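Local coordinates for protein Afp2 (Serratia entomophila, PDB 6RBN) that probably builds, together with Afp3, the contractile sheath around the tube of the anti-feeding prophage, a phage-tail-like injection system, at residues P45-R50 and V57-P62; S153-V158 and P251-F256; D316-Q321 and K328-I333; Y160-L165 and V171-I176; S293-G298 and N303-A308. One frame throughout, in Å; residues are numbered along the deposited sequence.

Interaction 1: residues P45-R50 and V57-P62; sequences PIQVFR and VEYPTP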
# COMPACT_ATOMS: atom_id res chain seq x y z
N PRO C 45 -68.93 -51.70 45.45
CA PRO C 45 -68.99 -50.54 46.34
C PRO C 45 -68.91 -49.21 45.61
O PRO C 45 -69.48 -48.22 46.06
CB PRO C 45 -67.79 -50.75 47.27
CG PRO C 45 -66.84 -51.56 46.46
CD PRO C 45 -67.67 -52.46 45.60
N ILE C 46 -68.20 -49.17 44.48
CA ILE C 46 -68.04 -47.97 43.67
C ILE C 46 -68.36 -48.34 42.23
O ILE C 46 -67.76 -49.27 41.68
CB ILE C 46 -66.62 -47.38 43.77
CG1 ILE C 46 -66.29 -46.96 45.20
CG2 ILE C 46 -66.48 -46.19 42.83
CD1 ILE C 46 -64.83 -46.67 45.41
N GLN C 47 -69.30 -47.62 41.61
CA GLN C 47 -69.66 -47.86 40.23
C GLN C 47 -69.91 -46.55 39.51
O GLN C 47 -70.35 -45.56 40.12
CB GLN C 47 -70.86 -48.80 40.13
CG GLN C 47 -72.09 -48.35 40.88
CD GLN C 47 -73.18 -49.39 40.86
OE1 GLN C 47 -73.06 -50.41 40.19
NE2 GLN C 47 -74.25 -49.14 41.60
N VAL C 48 -69.63 -46.54 38.21
CA VAL C 48 -69.51 -45.33 37.41
C VAL C 48 -70.59 -45.35 36.33
O VAL C 48 -70.68 -46.32 35.57
CB VAL C 48 -68.12 -45.22 36.77
CG1 VAL C 48 -68.00 -43.96 35.93
CG2 VAL C 48 -67.03 -45.31 37.82
N PHE C 49 -71.37 -44.28 36.25
CA PHE C 49 -72.48 -44.17 35.32
C PHE C 49 -72.32 -42.89 34.50
O PHE C 49 -72.37 -41.79 35.06
CB PHE C 49 -73.81 -44.15 36.08
CG PHE C 49 -74.16 -45.46 36.71
CD1 PHE C 49 -73.79 -46.65 36.12
CD2 PHE C 49 -74.78 -45.49 37.94
CE1 PHE C 49 -74.09 -47.85 36.71
CE2 PHE C 49 -75.08 -46.70 38.54
CZ PHE C 49 -74.74 -47.87 37.92
N ARG C 50 -72.13 -43.04 33.19
CA ARG C 50 -71.84 -41.89 32.34
C ARG C 50 -73.09 -41.21 31.80
O ARG C 50 -73.08 -39.99 31.58
CB ARG C 50 -70.95 -42.30 31.17
CG ARG C 50 -69.55 -42.69 31.57
CD ARG C 50 -68.72 -43.09 30.37
NE ARG C 50 -67.36 -43.46 30.77
CZ ARG C 50 -67.00 -44.70 31.09
NH1 ARG C 50 -67.90 -45.68 31.07
NH2 ARG C 50 -65.75 -44.96 31.43
N VAL C 57 -79.09 -50.06 32.32
CA VAL C 57 -78.60 -51.42 32.11
C VAL C 57 -78.42 -52.12 33.45
O VAL C 57 -78.82 -53.27 33.62
CB VAL C 57 -77.30 -51.40 31.28
CG1 VAL C 57 -76.68 -52.78 31.21
CG2 VAL C 57 -77.59 -50.90 29.88
N GLU C 58 -77.84 -51.42 34.42
CA GLU C 58 -77.60 -52.02 35.73
C GLU C 58 -78.84 -51.99 36.62
O GLU C 58 -78.91 -52.77 37.58
CB GLU C 58 -76.45 -51.30 36.43
CG GLU C 58 -75.11 -51.45 35.72
CD GLU C 58 -74.59 -52.87 35.73
OE1 GLU C 58 -74.83 -53.60 36.72
OE2 GLU C 58 -73.94 -53.27 34.74
N TYR C 59 -79.80 -51.11 36.34
CA TYR C 59 -81.05 -51.03 37.09
C TYR C 59 -82.19 -50.96 36.09
O TYR C 59 -82.69 -49.87 35.78
CB TYR C 59 -81.05 -49.83 38.03
CG TYR C 59 -80.00 -49.92 39.12
CD1 TYR C 59 -80.23 -50.64 40.28
CD2 TYR C 59 -78.77 -49.30 38.97
CE1 TYR C 59 -79.27 -50.73 41.26
CE2 TYR C 59 -77.80 -49.38 39.95
CZ TYR C 59 -78.06 -50.09 41.09
OH TYR C 59 -77.10 -50.18 42.07
N PRO C 60 -82.63 -52.11 35.56
CA PRO C 60 -83.57 -52.09 34.44
C PRO C 60 -85.01 -51.81 34.82
O PRO C 60 -85.84 -51.62 33.92
CB PRO C 60 -83.43 -53.51 33.86
CG PRO C 60 -83.06 -54.33 35.03
CD PRO C 60 -82.20 -53.47 35.90
N THR C 61 -85.35 -51.77 36.10
CA THR C 61 -86.72 -51.53 36.51
C THR C 61 -86.80 -50.31 37.41
O THR C 61 -85.87 -50.04 38.19
CB THR C 61 -87.31 -52.77 37.21
OG1 THR C 61 -88.67 -52.51 37.60
CG2 THR C 61 -86.48 -53.21 38.41
N PRO C 62 -87.87 -49.51 37.29
CA PRO C 62 -88.00 -48.32 38.15
C PRO C 62 -88.25 -48.66 39.60
O PRO C 62 -89.31 -49.20 39.95
CB PRO C 62 -89.19 -47.58 37.53
CG PRO C 62 -89.25 -48.06 36.13
CD PRO C 62 -88.84 -49.50 36.19

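Interaction 2: residues S153-V158 and P251-F256; sequences SPFGAV and PVRRLF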
# COMPACT_ATOMS: atom_id res chain seq x y z
N SER C 153 -68.64 -26.86 58.88
CA SER C 153 -67.69 -26.56 57.83
C SER C 153 -68.33 -25.67 56.77
O SER C 153 -69.54 -25.74 56.54
CB SER C 153 -67.21 -27.85 57.19
OG SER C 153 -68.27 -28.48 56.49
N PRO C 154 -67.54 -24.84 56.09
CA PRO C 154 -68.07 -24.02 55.00
C PRO C 154 -68.24 -24.75 53.68
O PRO C 154 -68.40 -24.09 52.65
CB PRO C 154 -67.00 -22.93 54.86
CG PRO C 154 -65.76 -23.56 55.30
CD PRO C 154 -66.15 -24.46 56.42
N PHE C 155 -68.20 -26.08 53.67
CA PHE C 155 -68.24 -26.87 52.45
C PHE C 155 -69.56 -27.62 52.28
O PHE C 155 -69.62 -28.58 51.51
CB PHE C 155 -67.08 -27.86 52.45
CG PHE C 155 -65.73 -27.22 52.34
CD1 PHE C 155 -65.16 -26.97 51.12
CD2 PHE C 155 -65.03 -26.86 53.49
CE1 PHE C 155 -63.93 -26.40 51.01
CE2 PHE C 155 -63.78 -26.27 53.39
CZ PHE C 155 -63.23 -26.04 52.15
N GLY C 156 -70.61 -27.21 52.99
CA GLY C 156 -71.85 -27.94 52.96
C GLY C 156 -73.06 -27.03 53.06
O GLY C 156 -72.97 -25.89 53.50
N ALA C 157 -74.20 -27.58 52.63
CA ALA C 157 -75.50 -26.96 52.80
C ALA C 157 -76.53 -28.07 52.94
O ALA C 157 -76.28 -29.22 52.58
CB ALA C 157 -75.83 -26.02 51.65
N VAL C 158 -77.71 -27.72 53.45
CA VAL C 158 -78.62 -28.72 54.00
C VAL C 158 -79.82 -28.99 53.10
O VAL C 158 -80.15 -30.15 52.87
CB VAL C 158 -79.05 -28.32 55.43
CG1 VAL C 158 -79.98 -29.35 56.01
CG2 VAL C 158 -77.83 -28.20 56.28
N PRO C 251 -72.27 -19.70 46.11
CA PRO C 251 -71.45 -19.17 45.00
C PRO C 251 -69.98 -18.93 45.29
O PRO C 251 -69.12 -19.47 44.58
CB PRO C 251 -72.13 -17.85 44.66
CG PRO C 251 -73.47 -18.06 44.98
CD PRO C 251 -73.56 -18.98 46.13
N VAL C 252 -69.65 -18.14 46.32
CA VAL C 252 -68.26 -17.77 46.53
C VAL C 252 -67.44 -18.89 47.16
O VAL C 252 -66.21 -18.77 47.22
CB VAL C 252 -68.09 -16.50 47.38
CG1 VAL C 252 -68.95 -15.38 46.83
CG2 VAL C 252 -68.38 -16.76 48.83
N ARG C 253 -68.07 -19.96 47.63
CA ARG C 253 -67.27 -21.12 48.02
C ARG C 253 -66.96 -22.00 46.82
O ARG C 253 -65.81 -22.38 46.60
CB ARG C 253 -67.98 -21.95 49.09
CG ARG C 253 -67.07 -23.07 49.55
CD ARG C 253 -65.97 -22.46 50.37
NE ARG C 253 -64.75 -23.25 50.44
CZ ARG C 253 -63.74 -23.06 49.61
NH1 ARG C 253 -63.82 -22.11 48.70
NH2 ARG C 253 -62.65 -23.79 49.69
N ARG C 254 -67.98 -22.33 46.02
CA ARG C 254 -67.78 -23.11 44.81
C ARG C 254 -67.00 -22.37 43.74
O ARG C 254 -66.47 -23.01 42.83
CB ARG C 254 -69.12 -23.54 44.21
CG ARG C 254 -69.79 -24.68 44.92
CD ARG C 254 -71.10 -25.02 44.25
NE ARG C 254 -70.93 -25.28 42.82
CZ ARG C 254 -70.55 -26.44 42.30
NH1 ARG C 254 -70.25 -27.46 43.08
NH2 ARG C 254 -70.44 -26.56 40.99
N LEU C 255 -66.93 -21.04 43.81
CA LEU C 255 -66.06 -20.31 42.90
C LEU C 255 -64.60 -20.59 43.20
O LEU C 255 -63.83 -20.84 42.27
CB LEU C 255 -66.37 -18.81 42.96
CG LEU C 255 -65.78 -17.80 41.96
CD1 LEU C 255 -64.44 -17.23 42.36
CD2 LEU C 255 -65.66 -18.45 40.59
N PHE C 256 -64.21 -20.58 44.47
CA PHE C 256 -62.80 -20.80 44.76
C PHE C 256 -62.41 -22.26 44.58
O PHE C 256 -61.28 -22.54 44.19
CB PHE C 256 -62.38 -20.37 46.18
CG PHE C 256 -62.30 -18.88 46.41
CD1 PHE C 256 -62.91 -17.95 45.58
CD2 PHE C 256 -61.44 -18.40 47.38
CE1 PHE C 256 -62.80 -16.60 45.82
CE2 PHE C 256 -61.30 -17.05 47.61
CZ PHE C 256 -61.98 -16.15 46.82

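Interaction 3: residues D316-Q321 and K328-I333; sequences DLTMTQ and KMIIKI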
# COMPACT_ATOMS: atom_id res chain seq x y z
N ASP C 316 -37.45 -13.79 48.10
CA ASP C 316 -37.72 -13.36 49.47
C ASP C 316 -39.04 -12.62 49.55
O ASP C 316 -39.20 -11.67 50.31
CB ASP C 316 -36.56 -12.53 50.03
CG ASP C 316 -36.20 -11.34 49.16
OD1 ASP C 316 -36.79 -11.18 48.06
OD2 ASP C 316 -35.31 -10.56 49.57
N LEU C 317 -40.01 -13.05 48.74
CA LEU C 317 -41.38 -12.57 48.81
C LEU C 317 -42.30 -13.56 49.50
O LEU C 317 -42.95 -13.23 50.50
CB LEU C 317 -41.91 -12.29 47.40
CG LEU C 317 -41.74 -10.90 46.79
CD1 LEU C 317 -42.15 -10.94 45.34
CD2 LEU C 317 -42.59 -9.92 47.55
N THR C 318 -42.37 -14.78 48.98
CA THR C 318 -43.29 -15.79 49.48
C THR C 318 -42.58 -16.98 50.10
O THR C 318 -43.23 -17.76 50.80
CB THR C 318 -44.20 -16.28 48.35
OG1 THR C 318 -43.40 -16.87 47.33
CG2 THR C 318 -44.97 -15.12 47.76
N MET C 319 -41.29 -17.13 49.86
CA MET C 319 -40.54 -18.28 50.32
C MET C 319 -39.09 -17.88 50.51
O MET C 319 -38.62 -16.90 49.94
CB MET C 319 -40.67 -19.43 49.31
CG MET C 319 -40.27 -19.03 47.93
SD MET C 319 -40.75 -20.24 46.70
CE MET C 319 -40.24 -19.37 45.25
N THR C 320 -38.38 -18.63 51.35
CA THR C 320 -37.00 -18.35 51.69
C THR C 320 -36.09 -19.44 51.12
O THR C 320 -36.56 -20.45 50.59
CB THR C 320 -36.81 -18.25 53.20
OG1 THR C 320 -37.18 -19.49 53.81
CG2 THR C 320 -37.67 -17.15 53.76
N GLN C 321 -34.78 -19.21 51.26
CA GLN C 321 -33.80 -20.12 50.68
C GLN C 321 -33.80 -21.47 51.39
O GLN C 321 -33.52 -22.51 50.77
CB GLN C 321 -32.41 -19.47 50.74
CG GLN C 321 -31.28 -20.29 50.15
CD GLN C 321 -31.53 -20.66 48.71
OE1 GLN C 321 -31.87 -21.81 48.41
NE2 GLN C 321 -31.37 -19.71 47.81
N LYS C 328 -39.66 -26.73 47.77
CA LYS C 328 -40.94 -26.05 47.85
C LYS C 328 -40.96 -24.83 46.94
O LYS C 328 -39.97 -24.10 46.83
CB LYS C 328 -41.24 -25.63 49.28
CG LYS C 328 -41.49 -26.78 50.22
CD LYS C 328 -41.79 -26.27 51.61
CE LYS C 328 -42.00 -27.41 52.58
NZ LYS C 328 -42.26 -26.92 53.96
N MET C 329 -42.10 -24.60 46.31
CA MET C 329 -42.36 -23.43 45.49
C MET C 329 -43.64 -22.80 46.02
O MET C 329 -44.72 -23.36 45.84
CB MET C 329 -42.51 -23.80 44.02
CG MET C 329 -42.66 -22.63 43.08
SD MET C 329 -43.03 -23.19 41.42
CE MET C 329 -41.50 -23.98 40.97
N ILE C 330 -43.52 -21.66 46.69
CA ILE C 330 -44.66 -21.05 47.36
C ILE C 330 -45.15 -19.88 46.53
O ILE C 330 -44.44 -18.89 46.34
CB ILE C 330 -44.31 -20.62 48.79
CG1 ILE C 330 -44.00 -21.85 49.63
CG2 ILE C 330 -45.46 -19.87 49.39
CD1 ILE C 330 -43.50 -21.53 50.99
N ILE C 331 -46.37 -20.01 46.04
CA ILE C 331 -47.09 -18.91 45.40
C ILE C 331 -48.03 -18.35 46.45
O ILE C 331 -48.29 -18.99 47.47
CB ILE C 331 -47.86 -19.42 44.16
CG1 ILE C 331 -47.04 -20.45 43.38
CG2 ILE C 331 -48.18 -18.29 43.19
CD1 ILE C 331 -45.77 -19.94 42.76
N LYS C 332 -48.53 -17.14 46.25
CA LYS C 332 -49.74 -16.73 46.96
C LYS C 332 -50.60 -15.88 46.05
O LYS C 332 -50.12 -14.96 45.39
CB LYS C 332 -49.44 -16.02 48.28
CG LYS C 332 -48.65 -14.75 48.26
CD LYS C 332 -48.57 -14.23 49.67
CE LYS C 332 -47.73 -15.15 50.54
NZ LYS C 332 -47.57 -14.62 51.93
N ILE C 333 -51.88 -16.24 45.99
CA ILE C 333 -52.84 -15.72 45.03
C ILE C 333 -54.03 -15.18 45.82
O ILE C 333 -54.54 -15.86 46.71
CB ILE C 333 -53.29 -16.82 44.05
CG1 ILE C 333 -52.08 -17.37 43.29
CG2 ILE C 333 -54.32 -16.30 43.07
CD1 ILE C 333 -52.33 -18.67 42.60

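Interaction 4: residues Y160-L165 and V171-I176; sequences YPWGTL and VPPSAI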
# COMPACT_ATOMS: atom_id res chain seq x y z
N TYR C 160 -83.60 -28.34 53.07
CA TYR C 160 -84.57 -29.15 53.83
C TYR C 160 -85.64 -29.89 53.01
O TYR C 160 -85.64 -31.13 53.07
CB TYR C 160 -85.20 -28.28 54.93
CG TYR C 160 -86.51 -28.81 55.49
CD1 TYR C 160 -86.56 -29.95 56.26
CD2 TYR C 160 -87.69 -28.13 55.25
CE1 TYR C 160 -87.75 -30.42 56.75
CE2 TYR C 160 -88.89 -28.58 55.75
CZ TYR C 160 -88.91 -29.73 56.50
OH TYR C 160 -90.11 -30.18 57.00
N PRO C 161 -86.57 -29.24 52.29
CA PRO C 161 -87.83 -29.93 51.95
C PRO C 161 -87.70 -31.04 50.92
O PRO C 161 -87.20 -30.84 49.81
CB PRO C 161 -88.70 -28.80 51.39
CG PRO C 161 -88.02 -27.54 51.74
CD PRO C 161 -86.57 -27.89 51.70
N TRP C 162 -88.18 -32.22 51.30
CA TRP C 162 -88.09 -33.41 50.47
C TRP C 162 -89.02 -33.32 49.26
O TRP C 162 -89.98 -32.56 49.24
CB TRP C 162 -88.43 -34.64 51.31
CG TRP C 162 -87.32 -35.06 52.21
CD1 TRP C 162 -86.94 -34.46 53.37
CD2 TRP C 162 -86.53 -36.25 52.10
NE1 TRP C 162 -85.91 -35.15 53.95
CE2 TRP C 162 -85.65 -36.26 53.19
CE3 TRP C 162 -86.46 -37.28 51.16
CZ2 TRP C 162 -84.71 -37.27 53.38
CZ3 TRP C 162 -85.53 -38.28 51.35
CH2 TRP C 162 -84.67 -38.27 52.45
N GLY C 163 -88.70 -34.12 48.24
CA GLY C 163 -89.48 -34.10 47.02
C GLY C 163 -90.51 -35.21 46.96
O GLY C 163 -90.47 -36.19 47.71
N THR C 164 -91.47 -35.04 46.06
CA THR C 164 -92.56 -36.00 45.86
C THR C 164 -92.80 -36.24 44.37
O THR C 164 -93.89 -35.97 43.85
CB THR C 164 -93.83 -35.58 46.62
OG1 THR C 164 -94.92 -36.45 46.28
CG2 THR C 164 -94.20 -34.11 46.44
N LEU C 165 -91.74 -36.72 43.68
CA LEU C 165 -91.64 -36.94 42.23
C LEU C 165 -92.88 -37.56 41.61
O LEU C 165 -93.57 -38.37 42.24
CB LEU C 165 -90.44 -37.86 41.98
CG LEU C 165 -89.92 -38.21 40.59
CD1 LEU C 165 -89.29 -37.00 39.94
CD2 LEU C 165 -88.91 -39.35 40.68
N VAL C 171 -88.00 -37.98 46.24
CA VAL C 171 -86.64 -37.59 45.88
C VAL C 171 -85.98 -36.96 47.10
O VAL C 171 -86.60 -36.11 47.76
CB VAL C 171 -86.65 -36.62 44.70
CG1 VAL C 171 -85.26 -36.10 44.41
CG2 VAL C 171 -87.19 -37.30 43.49
N PRO C 172 -84.76 -37.37 47.46
CA PRO C 172 -84.01 -36.67 48.50
C PRO C 172 -83.69 -35.25 48.06
O PRO C 172 -83.35 -35.01 46.90
CB PRO C 172 -82.73 -37.50 48.63
CG PRO C 172 -83.11 -38.84 48.14
CD PRO C 172 -84.09 -38.60 47.04
N PRO C 173 -83.78 -34.28 48.97
CA PRO C 173 -83.65 -32.88 48.57
C PRO C 173 -82.22 -32.46 48.27
O PRO C 173 -82.02 -31.33 47.81
CB PRO C 173 -84.20 -32.13 49.79
CG PRO C 173 -83.91 -33.03 50.92
CD PRO C 173 -84.05 -34.42 50.42
N SER C 174 -81.24 -33.31 48.52
CA SER C 174 -79.90 -33.07 48.01
C SER C 174 -79.86 -33.19 46.50
O SER C 174 -79.11 -32.46 45.84
CB SER C 174 -78.92 -34.08 48.62
OG SER C 174 -78.91 -33.98 50.02
N ALA C 175 -80.65 -34.11 45.94
CA ALA C 175 -80.68 -34.30 44.50
C ALA C 175 -81.43 -33.18 43.79
O ALA C 175 -81.17 -32.92 42.61
CB ALA C 175 -81.31 -35.64 44.16
N ILE C 176 -82.37 -32.54 44.48
CA ILE C 176 -83.02 -31.36 43.93
C ILE C 176 -82.02 -30.21 43.85
O ILE C 176 -81.99 -29.45 42.88
CB ILE C 176 -84.25 -31.00 44.77
CG1 ILE C 176 -85.25 -32.16 44.76
CG2 ILE C 176 -84.93 -29.76 44.26
CD1 ILE C 176 -86.35 -32.02 45.77

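Interaction 5: residues S293-G298 and N303-A308; sequences SLWQQG and NTPADA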
# COMPACT_ATOMS: atom_id res chain seq x y z
N SER C 293 -58.67 -14.60 31.84
CA SER C 293 -59.80 -15.11 31.07
C SER C 293 -61.00 -15.38 31.96
O SER C 293 -62.14 -15.34 31.50
CB SER C 293 -59.40 -16.38 30.34
OG SER C 293 -59.19 -17.43 31.25
N LEU C 294 -60.75 -15.66 33.24
CA LEU C 294 -61.83 -15.82 34.20
C LEU C 294 -62.41 -14.48 34.62
O LEU C 294 -63.61 -14.38 34.88
CB LEU C 294 -61.31 -16.58 35.42
CG LEU C 294 -62.31 -17.00 36.48
CD1 LEU C 294 -63.25 -18.05 35.92
CD2 LEU C 294 -61.57 -17.54 37.67
N TRP C 295 -61.58 -13.43 34.67
CA TRP C 295 -62.06 -12.11 35.03
C TRP C 295 -62.91 -11.50 33.92
O TRP C 295 -63.91 -10.84 34.19
CB TRP C 295 -60.89 -11.19 35.35
CG TRP C 295 -61.28 -9.77 35.55
CD1 TRP C 295 -62.10 -9.27 36.52
CD2 TRP C 295 -60.87 -8.65 34.76
NE1 TRP C 295 -62.22 -7.91 36.39
CE2 TRP C 295 -61.48 -7.50 35.31
CE3 TRP C 295 -60.04 -8.50 33.65
CZ2 TRP C 295 -61.28 -6.24 34.79
CZ3 TRP C 295 -59.86 -7.24 33.13
CH2 TRP C 295 -60.47 -6.12 33.69
N GLN C 296 -62.51 -11.71 32.66
CA GLN C 296 -63.23 -11.08 31.56
C GLN C 296 -64.52 -11.79 31.20
O GLN C 296 -65.27 -11.27 30.37
CB GLN C 296 -62.33 -10.99 30.33
CG GLN C 296 -61.98 -12.31 29.70
CD GLN C 296 -61.07 -12.14 28.50
OE1 GLN C 296 -60.72 -11.01 28.13
NE2 GLN C 296 -60.69 -13.24 27.87
N GLN C 297 -64.81 -12.94 31.80
CA GLN C 297 -66.12 -13.56 31.66
C GLN C 297 -66.99 -13.35 32.89
O GLN C 297 -67.95 -14.09 33.10
CB GLN C 297 -65.98 -15.05 31.33
CG GLN C 297 -65.30 -15.90 32.37
CD GLN C 297 -65.13 -17.33 31.89
OE1 GLN C 297 -65.55 -17.69 30.80
NE2 GLN C 297 -64.50 -18.16 32.72
N GLY C 298 -66.67 -12.34 33.71
CA GLY C 298 -67.56 -11.87 34.74
C GLY C 298 -67.46 -12.54 36.09
O GLY C 298 -68.27 -12.24 36.97
N ASN C 303 -63.35 -3.78 38.34
CA ASN C 303 -63.29 -3.25 36.98
C ASN C 303 -61.90 -2.74 36.61
O ASN C 303 -61.75 -1.66 36.04
CB ASN C 303 -64.36 -2.17 36.80
CG ASN C 303 -64.29 -1.10 37.87
OD1 ASN C 303 -63.41 -1.09 38.72
ND2 ASN C 303 -65.24 -0.17 37.82
N THR C 304 -60.89 -3.56 36.91
CA THR C 304 -59.48 -3.43 36.58
C THR C 304 -58.81 -4.73 37.03
O THR C 304 -59.32 -5.40 37.94
CB THR C 304 -58.83 -2.21 37.25
OG1 THR C 304 -57.47 -2.08 36.83
CG2 THR C 304 -58.89 -2.28 38.76
N PRO C 305 -57.72 -5.16 36.39
CA PRO C 305 -57.03 -6.36 36.87
C PRO C 305 -56.31 -6.17 38.20
O PRO C 305 -55.98 -7.17 38.85
CB PRO C 305 -56.03 -6.67 35.75
CG PRO C 305 -56.63 -6.05 34.55
CD PRO C 305 -57.29 -4.80 35.03
N ALA C 306 -56.07 -4.94 38.63
CA ALA C 306 -55.40 -4.72 39.91
C ALA C 306 -56.33 -4.97 41.09
O ALA C 306 -55.87 -5.40 42.15
CB ALA C 306 -54.83 -3.31 39.97
N ASP C 307 -57.62 -4.71 40.93
CA ASP C 307 -58.59 -4.95 41.99
C ASP C 307 -59.24 -6.32 41.90
O ASP C 307 -60.02 -6.67 42.79
CB ASP C 307 -59.69 -3.88 41.97
CG ASP C 307 -59.19 -2.51 42.38
OD1 ASP C 307 -58.22 -2.44 43.17
OD2 ASP C 307 -59.77 -1.51 41.93
N ALA C 308 -58.95 -7.09 40.86
CA ALA C 308 -59.59 -8.38 40.65
C ALA C 308 -58.75 -9.55 41.15
O ALA C 308 -59.28 -10.44 41.82
CB ALA C 308 -59.91 -8.57 39.17

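Interaction 1: residues P45-R50 and V57-P62
Q47 reaches out from its strand to meet Y59, and NE2 donates a hydrogen bond to Y59 OH at 3.1 Å with an N-H...O angle of 147°. The hydroxyl lies nearly in the amide plane of Q47, the amide and the phenol ring stand 78° apart, and the amide nitrogen lies at the ring's edge, in its plane. Beside this bond the far end of the F49 ring meets the Y59 edge, F49 CZ lying 4.0 Å from Y59 CE2. The aliphatic part of E58 leans on F49, E58 CG at 3.9 Å from F49 CE1. Strand 46-49 is, within this chain, an outermost strand of the mixed sheet and pairs antiparallel with strand 82-86; the contact brings the end of helix 52-58 back against it, Y59 being the first residue past the helix. F55, from that helix, meets F49 edge-to-face and also touches the Y59 ring, while F67 packs edge-to-face with Y59. Backbone bonds from Q47 to L84 and F49 to C82 hold the strand.

Interaction 2: residues S153-V158 and P251-F256
F155 and R253 bring their CA atoms to 7.3 Å where the loop leading into strand 156-157 passes alongside the first turns of helix 250-267. The R253 chain sets out with CG opposite the backbone N (chi1 -175°) and then bends at chi2 (72°), which lays its methylenes beside the P154 carbonyl, R253 CG at 3.5 Å from P154 O, and carries the guanidinium on to F155. There R253 NH2 is 3.2 Å from F155 CE1. The phenyl ring comes to the edge of the guanidinium, the two planes being 66° apart. Strand 156-157 is an outermost strand of the mixed sheet within this chain. The contact joins the subtilisin-like part of the sheath subunit to a helix of its C-terminal part. The charge of R253 is answered by a salt bridge from NH2 to E14 of a neighbouring Afp3 chain, and W247 adds a cation-pi contact. On the sheet side, F155 also packs on F116 and V120 of helix 112-122, and its backbone bonds to G128.

Interaction 3: residues D316-Q321 and K328-I333
Two polar contacts tie T318 and M319 to I330. The hydroxyl of T318 donates to the carbonyl of I330, although the modelled separation of T318 OG1 and I330 O, 2.5 Å, is doubtfully short. Next to it the I330 N-H points almost straight at the M319 sulfur, I330 N to M319 SD 3.1 Å with an angle of 177°, a weak hydrogen bond. M319 can offer its sulfur there because CG sits between the backbone N and carbonyl carbon (chi1 56°) and the chain then runs extended, setting SD also 3.8 Å from M329 CA. K332 NZ bonds to the S17 carbonyl of another Afp3 chain. The loop of 316-321 folds back on strand 328-335, which pairs antiparallel with strand 309-312. K328, M329, I330 and I333 in turn join a strand of an Afp3 chain in a parallel ladder, so the sheet runs on across the interface, consistent with the strand exchange between subunits known from other contractile sheaths. Apolar contacts fill in the rest: M319 CB meets I330 CB at 3.9 Å, I330 CG2 lies as far from T318 CB, and T318 CG2 packs on the K332 methylenes, 3.7 Å from K332 CG. W280 of helix 277-295 packs on M319.

Interaction 4: residues Y160-L165 and V171-I176
W162 holds CG beside its backbone N, opposite the carbonyl carbon (chi1 -77°), and with chi2 at 75° this turns one indole face onto the P173 ring. P173 CD sits 3.7 Å from the centroid of the five-membered ring and 17° off its normal, a CH-pi contact, while the six-membered ring reaches P172, W162 CZ3 at 4.0 Å from P172 CB. Elsewhere on the P173 ring, CB is 3.3 Å from P161 O and CG is 3.4 Å from Y160 O. One residue on, G163 and V171 exchange backbone bonds in the manner of an antiparallel pair, though neither lies in a strand. G163 N donates to V171 O at 2.9 Å, in the carbonyl plane, and the return bond from V171 N to G163 O is weak. L165 CB closes on V171 CG2 at 3.6 Å, and I176 sets CD1 4.0 Å from G163 CA. The indole is held from outside by NE1 bonding to the G132 carbonyl. The contact lies in the subtilisin-like domain, where the loop after strand 156-157 leads to helix 173-187, with T69 and S70 of helix 66-75 against V171 and P172, and I225 of strand 225-226 against P161, P173 and I176.

Interaction 5: residues S293-G298 and N303-A308
The indole nitrogen of W295, NE1, lies 3.7 Å from A308 CB and gives its hydrogen bond to the carbonyl of G302, the residue just ahead of the 303-308 segment. That bond probably helps to fix how the ring is turned, and one face of it then receives the segment that follows. A308 CB stands 3.9 Å from the centroid of the W295 five-membered ring, 28° off the normal, in a CH-pi contact whose nearest ring carbon is W295 CD1 at 3.5 Å. Displaced toward the rim, the T304 carbonyl oxygen lies over a face, 3.5 Å above the ring plane. At the six-membered ring W295 CH2 lies 3.7 Å from P305 CD and W295 CZ3 equally far from P305 CG. The backbone also comes close to this ring, T304 N being 3.4 Å from W295 CZ2. W295 reaches this far because CG is anti to the backbone N (chi1 173°), which throws the ring off the helix toward the returning chain. A type I turn runs from W295 to G298, closed by G298 N bonding to W295 O at 3.2 Å. L300 packs on the indole from the connecting loop. In the sheath C-terminal domain the indole bridges helix 277-295 and the weakly bonded helical turn 305-308, which leads into strand 309-312, and A308 itself is backbone-bonded to A336, just beyond strand 328-335.

From the N terminus, interaction 1 comes first and closes a short loop around helix 52-58, tying the end of that helix to an outermost strand of the mixed sheet. Interaction 2 then closes a long excursion of 92 intervening residues, joining the loop that leads into the sheet's other outermost strand to helix 250-267. Interaction 4 is nested inside that excursion, closing the small loop between strand 156-157 and helix 173-187, the centres of interactions 2 and 4 being about 20 Å apart. Interactions 5 and 3 follow in series: the first turns the chain from helix 277-295 toward strand 309-312, the second folds the next loop onto strand 328-335. No two contacts cross, and interactions 3 and 4 lie on opposite sides of the chain's centre.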